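Bacterioferritin (Mycobacterium smegmatis str. MC2 155, PDB 3BKN) probably stores iron, oxidising ferrous ions at a di-metal centre and laying them down as ferric mineral inside a haem-containing shell of 24 subunits. Local coordinates at residues 43-46 with 47-51. Sequence-based numbering, arbitrary orientation. Where two conformers were deposited one is given.
Sequences HTRA and ESFEE. With ZN (zinc ion), chain M; ZN (zinc ion), chain N; HEM (protoporphyrin IX containing Fe), chain T.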
ATOM      1  N   HIS A  43     -21.156 -33.733   2.246  1.00 46.45           N
ATOM      2  CA  HIS A  43     -20.786 -34.302   3.524  1.00 46.37           C
ATOM      3  C   HIS A  43     -20.337 -35.755   3.400  1.00 45.86           C
ATOM      4  O   HIS A  43     -19.345 -36.145   3.988  1.00 46.09           O
ATOM      5  CB  HIS A  43     -21.910 -34.207   4.540  1.00 47.97           C
ATOM      6  CG  HIS A  43     -21.447 -34.469   5.931  1.00 53.04           C
ATOM      7  ND1 HIS A  43     -21.306 -35.744   6.439  1.00 56.64           N
ATOM      8  CD2 HIS A  43     -21.020 -33.628   6.907  1.00 55.28           C
ATOM      9  CE1 HIS A  43     -20.831 -35.678   7.675  1.00 57.16           C
ATOM     10  NE2 HIS A  43     -20.649 -34.407   7.983  1.00 56.34           N
ATOM     11  N   THR A  44     -21.056 -36.562   2.625  1.00 44.52           N
ATOM     12  CA  THR A  44     -20.708 -37.957   2.457  1.00 43.20           C
ATOM     13  C   THR A  44     -19.331 -38.083   1.766  1.00 43.43           C
ATOM     14  O   THR A  44     -18.521 -38.933   2.115  1.00 42.98           O
ATOM     15  CB  THR A  44     -21.831 -38.700   1.672  1.00 42.47           C
ATOM     16  OG1 THR A  44     -23.090 -38.474   2.303  1.00 41.69           O
ATOM     17  CG2 THR A  44     -21.619 -40.200   1.609  1.00 40.79           C
ATOM     18  N   ARG A  45     -19.076 -37.226   0.785  1.00 43.67           N
ATOM     19  CA  ARG A  45     -17.811 -37.228   0.080  1.00 43.70           C
ATOM     20  C   ARG A  45     -16.706 -36.976   1.087  1.00 44.31           C
ATOM     21  O   ARG A  45     -15.726 -37.716   1.128  1.00 45.47           O
ATOM     22  CB  ARG A  45     -17.830 -36.198  -1.042  1.00 43.16           C
ATOM     23  CG  ARG A  45     -16.733 -36.263  -2.079  1.00 43.34           C
ATOM     24  CD  ARG A  45     -16.576 -34.851  -2.712  1.00 44.53           C
ATOM     25  NE  ARG A  45     -15.394 -34.674  -3.561  1.00 43.27           N
ATOM     26  CZ  ARG A  45     -15.227 -35.299  -4.726  1.00 43.48           C
ATOM     27  NH1 ARG A  45     -16.138 -36.160  -5.152  1.00 44.01           N
ATOM     28  NH2 ARG A  45     -14.129 -35.108  -5.440  1.00 43.08           N
ATOM     29  N   ALA A  46     -16.868 -35.975   1.943  1.00 44.69           N
ATOM     30  CA  ALA A  46     -15.853 -35.691   2.962  1.00 44.77           C
ATOM     31  C   ALA A  46     -15.617 -36.903   3.844  1.00 45.64           C
ATOM     32  O   ALA A  46     -14.499 -37.228   4.125  1.00 47.11           O
ATOM     33  CB  ALA A  46     -16.233 -34.482   3.775  1.00 43.62           C
ATOM     34  N   GLU A  47     -16.665 -37.608   4.252  1.00 46.07           N
ATOM     35  CA  GLU A  47     -16.480 -38.836   5.017  0.50 46.39           C
ATOM     36  C   GLU A  47     -15.587 -39.847   4.275  1.00 46.49           C
ATOM     37  O   GLU A  47     -14.704 -40.484   4.877  1.00 46.34           O
ATOM     38  CB  GLU A  47     -17.827 -39.426   5.436  0.50 46.05           C
ATOM     39  CG  GLU A  47     -18.708 -38.428   6.213  0.50 47.10           C
ATOM     40  CD  GLU A  47     -18.250 -38.211   7.651  0.50 48.90           C
ATOM     41  OE1 GLU A  47     -17.086 -38.544   7.953  0.50 48.78           O
ATOM     42  OE2 GLU A  47     -19.051 -37.718   8.486  0.50 49.55           O
ATOM     43  N   SER A  48     -15.796 -39.971   2.975  1.00 46.39           N
ATOM     44  CA  SER A  48     -14.954 -40.784   2.107  1.00 46.37           C
ATOM     45  C   SER A  48     -13.461 -40.394   2.188  1.00 46.40           C
ATOM     46  O   SER A  48     -12.592 -41.266   2.277  1.00 45.47           O
ATOM     47  CB  SER A  48     -15.440 -40.636   0.658  1.00 46.68           C
ATOM     48  OG  SER A  48     -14.929 -41.686  -0.113  1.00 48.66           O
ATOM     49  N   PHE A  49     -13.150 -39.091   2.144  1.00 46.85           N
ATOM     50  CA  PHE A  49     -11.753 -38.661   2.191  1.00 47.54           C
ATOM     51  C   PHE A  49     -11.127 -38.955   3.555  1.00 47.06           C
ATOM     52  O   PHE A  49      -9.958 -39.299   3.654  1.00 46.55           O
ATOM     53  CB  PHE A  49     -11.614 -37.200   1.819  1.00 49.03           C
ATOM     54  CG  PHE A  49     -11.957 -36.901   0.410  1.00 51.59           C
ATOM     55  CD1 PHE A  49     -11.554 -37.722  -0.603  1.00 54.57           C
ATOM     56  CD2 PHE A  49     -12.643 -35.754   0.080  1.00 55.37           C
ATOM     57  CE1 PHE A  49     -11.852 -37.432  -1.930  1.00 54.86           C
ATOM     58  CE2 PHE A  49     -12.943 -35.463  -1.252  1.00 56.10           C
ATOM     59  CZ  PHE A  49     -12.531 -36.328  -2.255  1.00 53.30           C
ATOM     60  N   GLU A  50     -11.920 -38.841   4.604  1.00 47.36           N
ATOM     61  CA  GLU A  50     -11.447 -39.193   5.926  1.00 48.97           C
ATOM     62  C   GLU A  50     -11.081 -40.653   5.973  1.00 48.46           C
ATOM     63  O   GLU A  50     -10.096 -40.984   6.597  1.00 50.49           O
ATOM     64  CB  GLU A  50     -12.471 -38.852   7.021  1.00 50.05           C
ATOM     65  CG  GLU A  50     -11.865 -37.889   8.088  1.00 52.45           C
ATOM     66  CD  GLU A  50     -12.648 -37.813   9.388  0.50 52.73           C
ATOM     67  OE1 GLU A  50     -13.642 -37.031   9.440  0.50 53.43           O
ATOM     68  OE2 GLU A  50     -12.240 -38.513  10.351  0.50 52.90           O
ATOM     69  N   GLU A  51     -11.832 -41.520   5.295  1.00 47.23           N
ATOM     70  CA  GLU A  51     -11.451 -42.910   5.217  1.00 46.70           C
ATOM     71  C   GLU A  51     -10.198 -43.097   4.420  1.00 46.66           C
ATOM     72  O   GLU A  51      -9.364 -43.903   4.798  1.00 46.76           O
ATOM     73  CB  GLU A  51     -12.541 -43.782   4.660  1.00 44.75           C
ATOM     74  CG  GLU A  51     -13.772 -43.750   5.457  1.00 46.97           C
ATOM     75  CD  GLU A  51     -13.591 -44.023   6.949  1.00 49.95           C
ATOM     76  OE1 GLU A  51     -12.481 -44.388   7.394  1.00 51.74           O
ATOM     77  OE2 GLU A  51     -14.573 -43.845   7.701  1.00 50.45           O
TER
HETATM   78 ZN    ZN M 201     -11.857 -44.993   9.144  1.00 39.97          ZN
HETATM   79 ZN    ZN N 202     -15.454 -43.670   9.528  1.00 53.42          ZN
HETATM   80  CHA HEM T 301      -8.021 -38.025  -2.926  0.50 43.55           C
HETATM   81  CHB HEM T 301     -11.351 -40.683  -5.280  0.50 43.67           C
HETATM   82  CHC HEM T 301      -9.468 -44.664  -3.297  0.50 42.56           C
HETATM   83  CHD HEM T 301      -6.228 -42.036  -0.794  0.50 43.82           C
HETATM   84  C1A HEM T 301      -9.111 -38.391  -3.832  0.50 43.85           C
HETATM   85  C2A HEM T 301      -9.822 -37.395  -4.624  0.50 44.02           C
HETATM   86  C3A HEM T 301     -10.810 -38.199  -5.319  0.50 43.44           C
HETATM   87  C4A HEM T 301     -10.543 -39.553  -4.835  0.50 43.68           C
HETATM   88  CMA HEM T 301     -11.857 -37.764  -6.293  0.50 43.35           C
HETATM   89  CAA HEM T 301      -9.578 -35.916  -4.704  0.50 46.48           C
HETATM   90  CBA HEM T 301      -8.073 -35.696  -4.759  0.50 52.91           C
HETATM   91  CGA HEM T 301      -7.632 -34.856  -5.934  0.50 58.37           C
HETATM   92  O1A HEM T 301      -7.564 -35.387  -7.060  0.50 61.05           O
HETATM   93  O2A HEM T 301      -7.330 -33.663  -5.731  0.50 58.39           O
HETATM   94  C1B HEM T 301     -11.156 -42.076  -4.921  0.50 42.79           C
HETATM   95  C2B HEM T 301     -11.979 -43.138  -5.500  0.50 42.11           C
HETATM   96  C3B HEM T 301     -11.347 -44.273  -4.863  0.50 42.17           C
HETATM   97  C4B HEM T 301     -10.329 -43.793  -4.078  0.50 42.20           C
HETATM   98  CMB HEM T 301     -13.122 -43.056  -6.463  0.50 42.45           C
HETATM   99  CAB HEM T 301     -11.745 -45.681  -5.031  0.50 43.02           C
HETATM  100  CBB HEM T 301     -12.159 -46.379  -3.990  0.50 43.21           C
HETATM  101  C1C HEM T 301      -8.358 -44.334  -2.421  0.50 42.61           C
HETATM  102  C2C HEM T 301      -7.601 -45.370  -1.706  0.50 42.98           C
HETATM  103  C3C HEM T 301      -6.638 -44.587  -0.974  0.50 43.13           C
HETATM  104  C4C HEM T 301      -6.934 -43.194  -1.341  0.50 43.92           C
HETATM  105  CMC HEM T 301      -7.722 -46.858  -1.683  0.50 43.46           C
HETATM  106  CAC HEM T 301      -5.624 -45.176  -0.079  0.50 41.82           C
HETATM  107  CBC HEM T 301      -4.974 -44.400   0.737  0.50 40.72           C
HETATM  108  C1D HEM T 301      -6.469 -40.642  -1.144  0.50 43.06           C
HETATM  109  C2D HEM T 301      -5.664 -39.570  -0.592  0.50 43.05           C
HETATM  110  C3D HEM T 301      -6.234 -38.412  -1.263  0.50 43.23           C
HETATM  111  C4D HEM T 301      -7.228 -38.914  -2.058  0.50 43.22           C
HETATM  112  CMD HEM T 301      -4.544 -39.675   0.404  0.50 43.21           C
HETATM  113  CAD HEM T 301      -5.839 -36.978  -1.105  0.50 45.75           C
HETATM  114  CBD HEM T 301      -5.736 -36.689   0.382  0.50 51.37           C
HETATM  115  CGD HEM T 301      -6.794 -35.726   0.849  0.50 55.86           C
HETATM  116  O1D HEM T 301      -7.564 -36.091   1.755  0.50 56.88           O
HETATM  117  O2D HEM T 301      -6.848 -34.604   0.326  0.50 57.37           O
HETATM  118  NA  HEM T 301      -9.543 -39.654  -3.952  0.50 43.69           N
HETATM  119  NB  HEM T 301     -10.184 -42.481  -4.095  0.50 42.32           N
HETATM  120  NC  HEM T 301      -7.967 -43.078  -2.202  0.50 43.42           N
HETATM  121  ND  HEM T 301      -7.388 -40.245  -2.029  0.50 42.87           N
HETATM  122 FE   HEM T 301      -8.786 -41.355  -3.047  0.50 42.26          FE
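Arg45 and Phe49 cross one turn apart on helix 38-64. Arg45 NE lies 3.5 Å from Phe49 CE2. Phe49 CZ sits over one face of the guanidinium, whose plane is almost perpendicular to the ring (89°). Arg45 NH2 lies at the ring edge, in its plane. The arginine chain runs extended from CG to NE, with CG anti to the backbone N (chi1 -166°), and this brings the guanidinium to the CE2-CZ side of the ring. Both residues line the haem pocket. Phe49 CE1 comes 3.4 Å from haem C2A, and Arg45 NH2 is 3.6 Å from the haem methyl CMA. The arginine charge is met across the dimer interface, where NH1 forms a salt bridge with Glu56 of the second subunit.

Another pair one turn apart is His43 and Glu47. Glu47 has two conformers, so the placing of its carboxylate by the imidazole is doubtful. The His43 ring also meets that of Tyr133.

Backbone bonds one turn apart set these spacings. Phe49 N donates to Arg45 O at 3.1 Å, and Glu47 N to His43 O at the same length. Thr44 and Ser48 face helix 5-34, with Thr44 OG1 bonded to Gln32 and Ser48 OG to the carbonyl of Ile22.

Glu51 ends the segment at the di-nuclear centre. It bridges the two zinc ions, OE1 at 1.9 Å from the chain M ion and OE2 at 2.0 Å from the chain N ion. Glu18 and His54 help to bind the first zinc, Glu94 and His130 the second, and Glu127 bridges both. One short piece of this ferritin four-helix bundle therefore serves both cofactors: Phe49 packs its ring on the haem, Arg45 touches a haem methyl and spends its charge on the second subunit, and Glu51 supplies a carboxylate shared by two zinc ions.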